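Long-range contacts in general secretion pathway protein H (Vibrio cholerae, PDB 4DQ9), which forms part of the pseudopilus tip complex of the type II secretion system, which recognises and binds proteins to be exported from the periplasm: residues I8-F13 / E139-T144; V33-D38 / L71-E76; T65-G70 / L128-K133. All blocks are in the same frame, centred on the assembly; numbering follows the deposited sequence.

How the contacts relate
The three contacts tie together the parts of a pseudopilin domain: one long N-terminal helix and two antiparallel sheets. Contact 1 lays helix 2-27 on strand 141-145; contact 2 brings the two sheets against each other through strands 31-36 and 71-77; contact 3 meets strand 126-132, which lies between 71-77 and 141-145 in the same sheet, so all three share that sheet. Contacts 1 and 2 are buried and rest on apolar side chains, although contact 2 gives way at its margin to water and a sodium site. Contact 3, only partly buried, combines one leucine-isoleucine touch with a backbone hydrogen bond near the exposed end of its strand.

Contact 1: I8-F13 / E139-T144; sequences ISAQSF and EQWRVT
Helix 8-13 runs almost parallel to strand 141-144, their directions 13° apart and their axes approaching to 7.9 Å, with A10 and W141 as the pair whose CA atoms come nearest. The approach is consistent with the small side chain that the helix turns to the strand here: the methyl CB of A10 sits 3.7 Å from CB of W141. The indole leaves this point with CG beside its own backbone N, and A10 meets it obliquely; K7, A155 and P156 also pack on the tryptophan.

One helical turn further on, F13 takes over. Its CG is anti to the backbone N (chi1 177°), which presents the ring edge to V143, with CB of the valine near the ring plane and 3.7 Å from CD2 of F13. Both methyls of V143 touch the ring: CG1, anti to the backbone N, lies 3.9 Å from CE2 of F13, and CG2 in addition comes 3.7 Å from the carbonyl O of A10. This is the pseudopilin arrangement, a long N-terminal helix laid on an antiparallel sheet, and F13 spreads over the sheet by also touching F126 and L128 of the neighbouring strand.

R142 points to the other side of its strand. There NH1 donates to Q140 O at 2.9 Å, in both the guanidinium and the carbonyl plane, and has a second acceptor in A155 O.

Contact 2: V33-D38 / L71-E76; sequences VRIDVD and LQLDFE. With NA (sodium ion), chain C.
Two sheets of the pseudopilin globular domain meet here, strand 33-36 from one and strand 71-76 from the other, crossing at -122° with axes 8.2 Å apart at their closest. The strands do not pair; side chains alone join them directly, and the tight part is built round the ring of F75. I35 extends CD1 over one face of that ring, 3.9 Å from the F75 centroid and 24° off its normal, displaced toward the rim in a CH-pi contact. V37 takes the edge: its CG1 lies near the ring plane, 3.7 Å from CD1 of F75. Contacts over the face and at the edge together are consistent with a ring fixed in its rotation.

L73 completes the apolar cluster. Its CG occupies the crowded position between the backbone N and the carbonyl carbon, and this brings CD1 to 3.7 Å from CG2 of I35 and also against V37. L128 covers I35 further, joining the cluster to the next strand of the sheet.

The first strand ends at D36, and on the backbone side of V37 packing yields to water. A single molecule donates to V37 O at 2.8 Å and accepts from L73 N at 3.0 Å, bridging the two backbones.

D36 points away from the apolar cluster and supplies OD2 to a sodium ion at 2.7 Å, with T43 as a second protein ligand. The positive charges gathered here would be expected to favour an ionised carboxylate. R34 grips that same oxygen side-on with two nitrogens: NE comes to OD2 of D36 from above the carboxylate plane, 3.2 Å away, while NH2 uses the syn lone pair of OD2.

Contact 3: T65-G70 / L128-K133; sequences TTLKEG and LSIFPK
The carbonyl O of G70 is the polar centre of this contact. K133 N donates to it at 2.8 Å along a nearly straight path, 175° at the hydrogen, although the donor stands 33° above the carbonyl plane rather than on a lone pair. CA of P132 adds a CA-H...O contact with G70 O at 3.5 Å, and CB of K133 lies against the same oxygen. A water donates to G70 O at 3.3 Å and to K133 O at 3.0 Å, closing a small ring of bonds with the direct link.

A second touch, purely apolar, lies deeper. L67 points its fork at I130, and both of its methyls converge on one branch: CD2 of L67 is 4.0 Å from CG2 of I130, and CD1 slightly farther. The two side chains cross obliquely and meet through these methyls alone.

What holds these groups lies in the next shell. At the phi of G70, 107°, a CB would be jammed against the carbonyl O of E69, which calls for glycine. L67 is packed by S9 of the helix and by L73, and its backbone pairs with R40. I130 is fixed by backbone bonds to W141. The bond from K133 to G70 continues the ladder that already joins Q72 to F131, one rung farther toward the strand end. The connection leading from strand 54-66 into strand 71-77 thus passes from one sheet of the domain to the other, in the helix-and-two-sheet fold of the GspH pseudopilins.

Contact 1: I8-F13 / E139-T144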
loop_
_atom_site.group_PDB
_atom_site.type_symbol
_atom_site.label_atom_id
_atom_site.label_comp_id
_atom_site.label_asym_id
_atom_site.label_seq_id
_atom_site.Cartn_x
_atom_site.Cartn_y
_atom_site.Cartn_z
ATOM N N ILE A 8 -2.708 22.974 18.159
ATOM C CA ILE A 8 -3.096 23.449 16.832
ATOM C C ILE A 8 -2.686 22.380 15.832
ATOM O O ILE A 8 -3.473 22.112 14.835
ATOM C CB ILE A 8 -2.384 24.783 16.526
ATOM C CG1 ILE A 8 -3.020 25.885 17.342
ATOM C CG2 ILE A 8 -2.431 25.081 15.012
ATOM C CD1 ILE A 8 -2.328 27.243 17.171
ATOM N N SER A 9 -1.482 21.813 16.020
ATOM C CA SER A 9 -0.981 20.760 15.089
ATOM C C SER A 9 -1.803 19.491 15.225
ATOM O O SER A 9 -2.109 18.855 14.150
ATOM C CB SER A 9 0.470 20.435 15.308
ATOM O OG SER A 9 1.266 21.490 14.934
ATOM N N ALA A 10 -2.319 19.201 16.392
ATOM C CA ALA A 10 -3.119 17.975 16.563
ATOM C C ALA A 10 -4.501 18.214 15.941
ATOM O O ALA A 10 -5.055 17.357 15.209
ATOM C CB ALA A 10 -3.222 17.590 18.072
ATOM N N GLN A 11 -5.027 19.429 16.073
ATOM C CA GLN A 11 -6.346 19.772 15.447
ATOM C C GLN A 11 -6.210 19.685 13.942
ATOM O O GLN A 11 -7.105 19.158 13.238
ATOM C CB GLN A 11 -6.656 21.182 15.865
ATOM C CG GLN A 11 -7.042 21.389 17.281
ATOM C CD GLN A 11 -7.524 22.917 17.517
ATOM O OE1 GLN A 11 -6.980 23.870 16.946
ATOM N NE2 GLN A 11 -8.494 23.121 18.372
ATOM N N SER A 12 -5.068 20.158 13.428
ATOM C CA SER A 12 -4.841 20.165 11.955
ATOM C C SER A 12 -4.841 18.712 11.500
ATOM O O SER A 12 -5.527 18.390 10.465
ATOM C CB SER A 12 -3.545 20.835 11.568
ATOM O OG SER A 12 -3.038 20.450 10.282
ATOM N N PHE A 13 -4.070 17.845 12.162
ATOM C CA PHE A 13 -4.099 16.428 11.744
ATOM C C PHE A 13 -5.495 15.794 11.807
ATOM O O PHE A 13 -5.900 15.050 10.895
ATOM C CB PHE A 13 -3.011 15.622 12.421
ATOM C CG PHE A 13 -3.070 14.158 12.074
ATOM C CD1 PHE A 13 -2.672 13.793 10.816
ATOM C CD2 PHE A 13 -3.509 13.207 12.925
ATOM C CE1 PHE A 13 -2.780 12.438 10.408
ATOM C CE2 PHE A 13 -3.500 11.842 12.569
ATOM C CZ PHE A 13 -3.153 11.489 11.312
ATOM N N GLU A 139 0.570 10.480 26.749
ATOM C CA GLU A 139 -0.381 11.380 27.360
ATOM C C GLU A 139 -0.230 12.778 26.813
ATOM O O GLU A 139 -0.202 13.761 27.554
ATOM C CB GLU A 139 -0.111 11.384 28.864
ATOM C CG GLU A 139 -0.556 10.137 29.610
ATOM C CD GLU A 139 -0.939 10.556 31.029
ATOM O OE1 GLU A 139 -0.051 11.024 31.820
ATOM O OE2 GLU A 139 -2.151 10.492 31.320
ATOM N N GLN A 140 -0.100 12.908 25.488
ATOM C CA GLN A 140 0.082 14.234 24.808
ATOM C C GLN A 140 -1.134 14.521 23.947
ATOM O O GLN A 140 -2.048 13.682 23.867
ATOM C CB GLN A 140 1.377 14.190 23.943
ATOM C CG GLN A 140 2.666 14.072 24.726
ATOM C CD GLN A 140 3.056 15.299 25.539
ATOM O OE1 GLN A 140 2.415 16.324 25.487
ATOM N NE2 GLN A 140 4.189 15.225 26.219
ATOM N N TRP A 141 -1.188 15.685 23.295
ATOM C CA TRP A 141 -2.250 15.904 22.296
ATOM C C TRP A 141 -2.036 14.758 21.308
ATOM O O TRP A 141 -0.927 14.489 20.851
ATOM C CB TRP A 141 -2.052 17.263 21.614
ATOM C CG TRP A 141 -2.602 18.364 22.436
ATOM C CD1 TRP A 141 -1.933 19.281 23.198
ATOM C CD2 TRP A 141 -3.982 18.693 22.536
ATOM N NE1 TRP A 141 -2.832 20.127 23.797
ATOM C CE2 TRP A 141 -4.105 19.759 23.423
ATOM C CE3 TRP A 141 -5.151 18.116 21.983
ATOM C CZ2 TRP A 141 -5.345 20.276 23.757
ATOM C CZ3 TRP A 141 -6.348 18.585 22.327
ATOM C CH2 TRP A 141 -6.461 19.669 23.213
ATOM N N ARG A 142 -3.138 14.143 20.947
ATOM C CA ARG A 142 -3.084 12.925 20.125
ATOM C C ARG A 142 -4.366 12.755 19.344
ATOM O O ARG A 142 -5.422 13.262 19.697
ATOM C CB ARG A 142 -2.779 11.697 20.957
ATOM C CG ARG A 142 -3.710 11.351 21.945
ATOM C CD ARG A 142 -3.082 10.381 23.007
ATOM N NE ARG A 142 -4.106 10.029 24.004
ATOM C CZ ARG A 142 -4.448 10.781 25.057
ATOM N NH1 ARG A 142 -3.843 11.914 25.321
ATOM N NH2 ARG A 142 -5.394 10.362 25.916
ATOM N N VAL A 143 -4.201 12.091 18.211
ATOM C CA VAL A 143 -5.321 11.665 17.431
ATOM C C VAL A 143 -5.242 10.144 17.352
ATOM O O VAL A 143 -4.148 9.605 17.084
ATOM C CB VAL A 143 -5.260 12.251 16.026
ATOM C CG1 VAL A 143 -6.372 11.648 15.209
ATOM C CG2 VAL A 143 -5.464 13.791 16.074
ATOM N N THR A 144 -6.361 9.456 17.574
ATOM C CA THR A 144 -6.393 8.011 17.578
ATOM C C THR A 144 -7.501 7.535 16.655
ATOM O O THR A 144 -8.610 8.105 16.665
ATOM C CB THR A 144 -6.678 7.424 18.947
ATOM O OG1 THR A 144 -7.996 7.850 19.360
ATOM C CG2 THR A 144 -5.708 7.890 19.936
#

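Contact 2: V33-D38 / L71-E76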
loop_
_atom_site.group_PDB
_atom_site.type_symbol
_atom_site.label_atom_id
_atom_site.label_comp_id
_atom_site.label_asym_id
_atom_site.label_seq_id
_atom_site.Cartn_x
_atom_site.Cartn_y
_atom_site.Cartn_z
ATOM N N VAL A 33 -2.159 7.885 5.040
ATOM C CA VAL A 33 -1.310 8.889 5.620
ATOM C C VAL A 33 0.063 8.229 5.866
ATOM O O VAL A 33 0.154 7.113 6.379
ATOM C CB VAL A 33 -1.809 9.431 6.951
ATOM C CG1 VAL A 33 -0.744 10.345 7.505
ATOM C CG2 VAL A 33 -3.148 10.030 6.816
ATOM N N ARG A 34 1.133 8.836 5.316
ATOM C CA ARG A 34 2.512 8.433 5.622
ATOM C C ARG A 34 3.070 9.338 6.737
ATOM O O ARG A 34 2.925 10.579 6.620
ATOM C CB ARG A 34 3.392 8.441 4.413
ATOM C CG ARG A 34 4.700 7.739 4.822
ATOM C CD ARG A 34 5.579 7.543 3.737
ATOM N NE ARG A 34 6.071 8.869 3.386
ATOM C CZ ARG A 34 5.843 9.502 2.250
ATOM N NH1 ARG A 34 5.105 8.978 1.296
ATOM N NH2 ARG A 34 6.352 10.725 2.120
ATOM N N ILE A 35 3.476 8.753 7.874
ATOM C CA ILE A 35 4.084 9.498 8.916
ATOM C C ILE A 35 5.612 9.286 8.847
ATOM O O ILE A 35 6.083 8.149 8.828
ATOM C CB ILE A 35 3.556 8.906 10.249
ATOM C CG1 ILE A 35 2.016 8.856 10.296
ATOM C CG2 ILE A 35 4.152 9.720 11.455
ATOM C CD1 ILE A 35 1.410 8.005 11.467
ATOM N N ASP A 36 6.390 10.369 8.842
ATOM C CA ASP A 36 7.861 10.339 8.808
ATOM C C ASP A 36 8.332 10.997 10.098
ATOM O O ASP A 36 8.361 12.185 10.238
ATOM C CB ASP A 36 8.362 11.018 7.584
ATOM C CG ASP A 36 7.948 10.283 6.205
ATOM O OD1 ASP A 36 8.049 9.004 6.088
ATOM O OD2 ASP A 36 7.713 10.979 5.113
ATOM N N VAL A 37 8.618 10.178 11.096
ATOM C CA VAL A 37 8.908 10.689 12.443
ATOM C C VAL A 37 10.206 11.436 12.424
ATOM O O VAL A 37 10.372 12.368 13.148
ATOM C CB VAL A 37 8.908 9.545 13.495
ATOM C CG1 VAL A 37 7.544 8.962 13.689
ATOM C CG2 VAL A 37 9.912 8.358 13.292
ATOM N N ASP A 38 11.155 11.013 11.570
ATOM C CA ASP A 38 12.449 11.696 11.614
ATOM C C ASP A 38 12.446 13.098 11.053
ATOM O O ASP A 38 13.228 13.905 11.524
ATOM C CB ASP A 38 13.529 10.808 10.967
ATOM C CG ASP A 38 13.710 9.482 11.710
ATOM O OD1 ASP A 38 13.338 9.408 12.908
ATOM O OD2 ASP A 38 14.159 8.477 11.096
ATOM N N LEU A 71 8.464 21.205 17.925
ATOM C CA LEU A 71 7.556 20.099 18.109
ATOM C C LEU A 71 8.129 18.793 17.595
ATOM O O LEU A 71 8.972 18.808 16.680
ATOM C CB LEU A 71 6.203 20.323 17.371
ATOM C CG LEU A 71 5.470 21.496 17.920
ATOM C CD1 LEU A 71 4.289 21.763 17.019
ATOM C CD2 LEU A 71 4.962 21.167 19.329
ATOM N N GLN A 72 7.653 17.703 18.186
ATOM C CA GLN A 72 7.996 16.315 17.809
ATOM C C GLN A 72 6.678 15.628 17.489
ATOM O O GLN A 72 5.605 16.006 18.023
ATOM C CB GLN A 72 8.642 15.532 18.929
ATOM C CG GLN A 72 9.959 16.128 19.499
ATOM C CD GLN A 72 11.082 15.881 18.620
ATOM O OE1 GLN A 72 10.926 15.843 17.401
ATOM N NE2 GLN A 72 12.263 15.682 19.197
ATOM N N LEU A 73 6.785 14.577 16.693
ATOM C CA LEU A 73 5.674 13.685 16.632
ATOM C C LEU A 73 6.121 12.199 16.789
ATOM O O LEU A 73 7.293 11.832 16.588
ATOM C CB LEU A 73 4.818 13.816 15.453
ATOM C CG LEU A 73 5.404 13.728 14.079
ATOM C CD1 LEU A 73 5.637 12.328 13.651
ATOM C CD2 LEU A 73 4.385 14.273 13.114
ATOM N N ASP A 74 5.151 11.383 17.127
ATOM C CA ASP A 74 5.355 9.945 17.287
ATOM C C ASP A 74 4.087 9.172 17.052
ATOM O O ASP A 74 3.005 9.791 16.998
ATOM C CB ASP A 74 5.910 9.675 18.674
ATOM C CG ASP A 74 6.744 8.400 18.755
ATOM O OD1 ASP A 74 6.803 7.549 17.795
ATOM O OD2 ASP A 74 7.489 8.261 19.808
ATOM N N PHE A 75 4.171 7.877 16.835
ATOM C CA PHE A 75 2.951 7.148 16.543
ATOM C C PHE A 75 3.120 5.665 17.022
ATOM O O PHE A 75 4.262 5.164 17.137
ATOM C CB PHE A 75 2.478 7.206 15.095
ATOM C CG PHE A 75 3.235 6.377 14.112
ATOM C CD1 PHE A 75 4.517 6.763 13.690
ATOM C CD2 PHE A 75 2.646 5.252 13.555
ATOM C CE1 PHE A 75 5.258 6.021 12.766
ATOM C CE2 PHE A 75 3.376 4.457 12.627
ATOM C CZ PHE A 75 4.714 4.844 12.253
ATOM N N GLU A 76 1.971 5.054 17.238
ATOM C CA GLU A 76 1.803 3.653 17.625
ATOM C C GLU A 76 0.798 3.092 16.632
ATOM O O GLU A 76 -0.183 3.803 16.248
ATOM C CB GLU A 76 1.190 3.478 19.037
ATOM C CG GLU A 76 2.008 3.846 20.150
ATOM C CD GLU A 76 1.272 4.021 21.427
ATOM O OE1 GLU A 76 0.066 4.420 21.468
ATOM O OE2 GLU A 76 1.947 3.789 22.431
HETATM NA NA NA C . 5.251 12.097 5.444
HETATM O O HOH W 1 9.193 13.340 15.462
#

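Contact 3: T65-G70 / L128-K133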
loop_
_atom_site.group_PDB
_atom_site.type_symbol
_atom_site.label_atom_id
_atom_site.label_comp_id
_atom_site.label_asym_id
_atom_site.label_seq_id
_atom_site.Cartn_x
_atom_site.Cartn_y
_atom_site.Cartn_z
ATOM N N THR A 65 2.245 18.136 5.450
ATOM C CA THR A 65 2.469 19.140 6.539
ATOM C C THR A 65 3.768 18.774 7.285
ATOM O O THR A 65 4.109 17.609 7.399
ATOM C CB THR A 65 1.315 19.282 7.508
ATOM O OG1 THR A 65 1.098 18.017 8.129
ATOM C CG2 THR A 65 0.017 19.741 6.786
ATOM N N THR A 66 4.526 19.763 7.781
ATOM C CA THR A 66 5.768 19.493 8.516
ATOM C C THR A 66 5.631 20.298 9.823
ATOM O O THR A 66 5.205 21.481 9.844
ATOM C CB THR A 66 7.030 19.914 7.710
ATOM O OG1 THR A 66 7.048 19.265 6.410
ATOM C CG2 THR A 66 8.300 19.622 8.532
ATOM N N LEU A 67 5.874 19.631 10.929
ATOM C CA LEU A 67 5.819 20.315 12.216
ATOM C C LEU A 67 6.865 21.471 12.308
ATOM O O LEU A 67 7.969 21.323 11.827
ATOM C CB LEU A 67 6.019 19.387 13.387
ATOM C CG LEU A 67 5.044 18.274 13.640
ATOM C CD1 LEU A 67 5.596 17.486 14.888
ATOM C CD2 LEU A 67 3.696 18.818 13.796
ATOM N N LYS A 68 6.445 22.531 12.973
ATOM C CA LYS A 68 7.308 23.639 13.310
ATOM C C LYS A 68 8.391 23.169 14.260
ATOM O O LYS A 68 8.220 22.218 15.052
ATOM C CB LYS A 68 6.475 24.759 13.941
ATOM C CG LYS A 68 5.868 25.750 12.914
ATOM C CD LYS A 68 5.009 26.915 13.552
ATOM C CE LYS A 68 4.511 26.570 14.969
ATOM N NZ LYS A 68 3.782 25.270 15.014
ATOM N N GLU A 69 9.517 23.890 14.208
ATOM C CA GLU A 69 10.685 23.542 15.037
ATOM C C GLU A 69 10.219 23.721 16.452
ATOM O O GLU A 69 9.460 24.658 16.797
ATOM C CB GLU A 69 11.924 24.453 14.807
ATOM N N GLY A 70 10.608 22.773 17.239
ATOM C CA GLY A 70 10.237 22.757 18.647
ATOM C C GLY A 70 9.200 21.714 18.947
ATOM O O GLY A 70 9.041 21.411 20.133
ATOM N N LEU A 128 -1.423 8.954 17.016
ATOM C CA LEU A 128 -0.367 9.886 16.598
ATOM C C LEU A 128 -0.347 10.940 17.709
ATOM O O LEU A 128 -1.391 11.530 18.011
ATOM C CB LEU A 128 -0.659 10.548 15.272
ATOM C CG LEU A 128 0.449 11.561 14.950
ATOM C CD1 LEU A 128 1.506 10.914 14.144
ATOM C CD2 LEU A 128 -0.144 12.755 14.237
ATOM N N SER A 129 0.819 11.182 18.280
ATOM C CA SER A 129 0.889 12.252 19.263
ATOM C C SER A 129 1.884 13.288 18.854
ATOM O O SER A 129 2.870 13.030 18.119
ATOM C CB SER A 129 1.196 11.678 20.584
ATOM O OG SER A 129 2.484 11.408 20.682
ATOM N N ILE A 130 1.604 14.497 19.312
ATOM C CA ILE A 130 2.354 15.741 18.908
ATOM C C ILE A 130 2.630 16.470 20.195
ATOM O O ILE A 130 1.728 16.751 20.957
ATOM C CB ILE A 130 1.607 16.614 17.906
ATOM C CG1 ILE A 130 1.305 15.873 16.547
ATOM C CG2 ILE A 130 2.381 18.007 17.538
ATOM C CD1 ILE A 130 0.293 16.533 15.593
ATOM N N PHE A 131 3.842 16.855 20.361
ATOM C CA PHE A 131 4.319 17.319 21.637
ATOM C C PHE A 131 5.624 18.099 21.577
ATOM O O PHE A 131 6.393 17.985 20.670
ATOM C CB PHE A 131 4.488 16.174 22.603
ATOM C CG PHE A 131 5.335 15.064 22.050
ATOM C CD1 PHE A 131 4.780 14.111 21.222
ATOM C CD2 PHE A 131 6.713 14.990 22.285
ATOM C CE1 PHE A 131 5.500 13.067 20.715
ATOM C CE2 PHE A 131 7.490 13.939 21.762
ATOM C CZ PHE A 131 6.917 12.996 20.925
ATOM N N PRO A 132 5.857 18.936 22.588
ATOM C CA PRO A 132 7.030 19.758 22.539
ATOM C C PRO A 132 8.305 18.894 22.678
ATOM O O PRO A 132 8.410 17.892 23.483
ATOM C CB PRO A 132 6.901 20.642 23.778
ATOM C CG PRO A 132 5.471 20.723 23.972
ATOM C CD PRO A 132 4.954 19.362 23.658
ATOM N N LYS A 133 9.328 19.353 21.953
ATOM C CA LYS A 133 10.722 18.749 22.073
ATOM C C LYS A 133 11.154 18.758 23.540
ATOM O O LYS A 133 10.965 19.736 24.208
ATOM C CB LYS A 133 11.744 19.429 21.167
ATOM C CG LYS A 133 13.078 18.807 21.077
ATOM C CD LYS A 133 14.024 19.597 20.109
ATOM C CE LYS A 133 13.461 19.886 18.774
ATOM N NZ LYS A 133 14.304 20.916 18.077
HETATM O O HOH W 2 10.111 22.405 23.052
#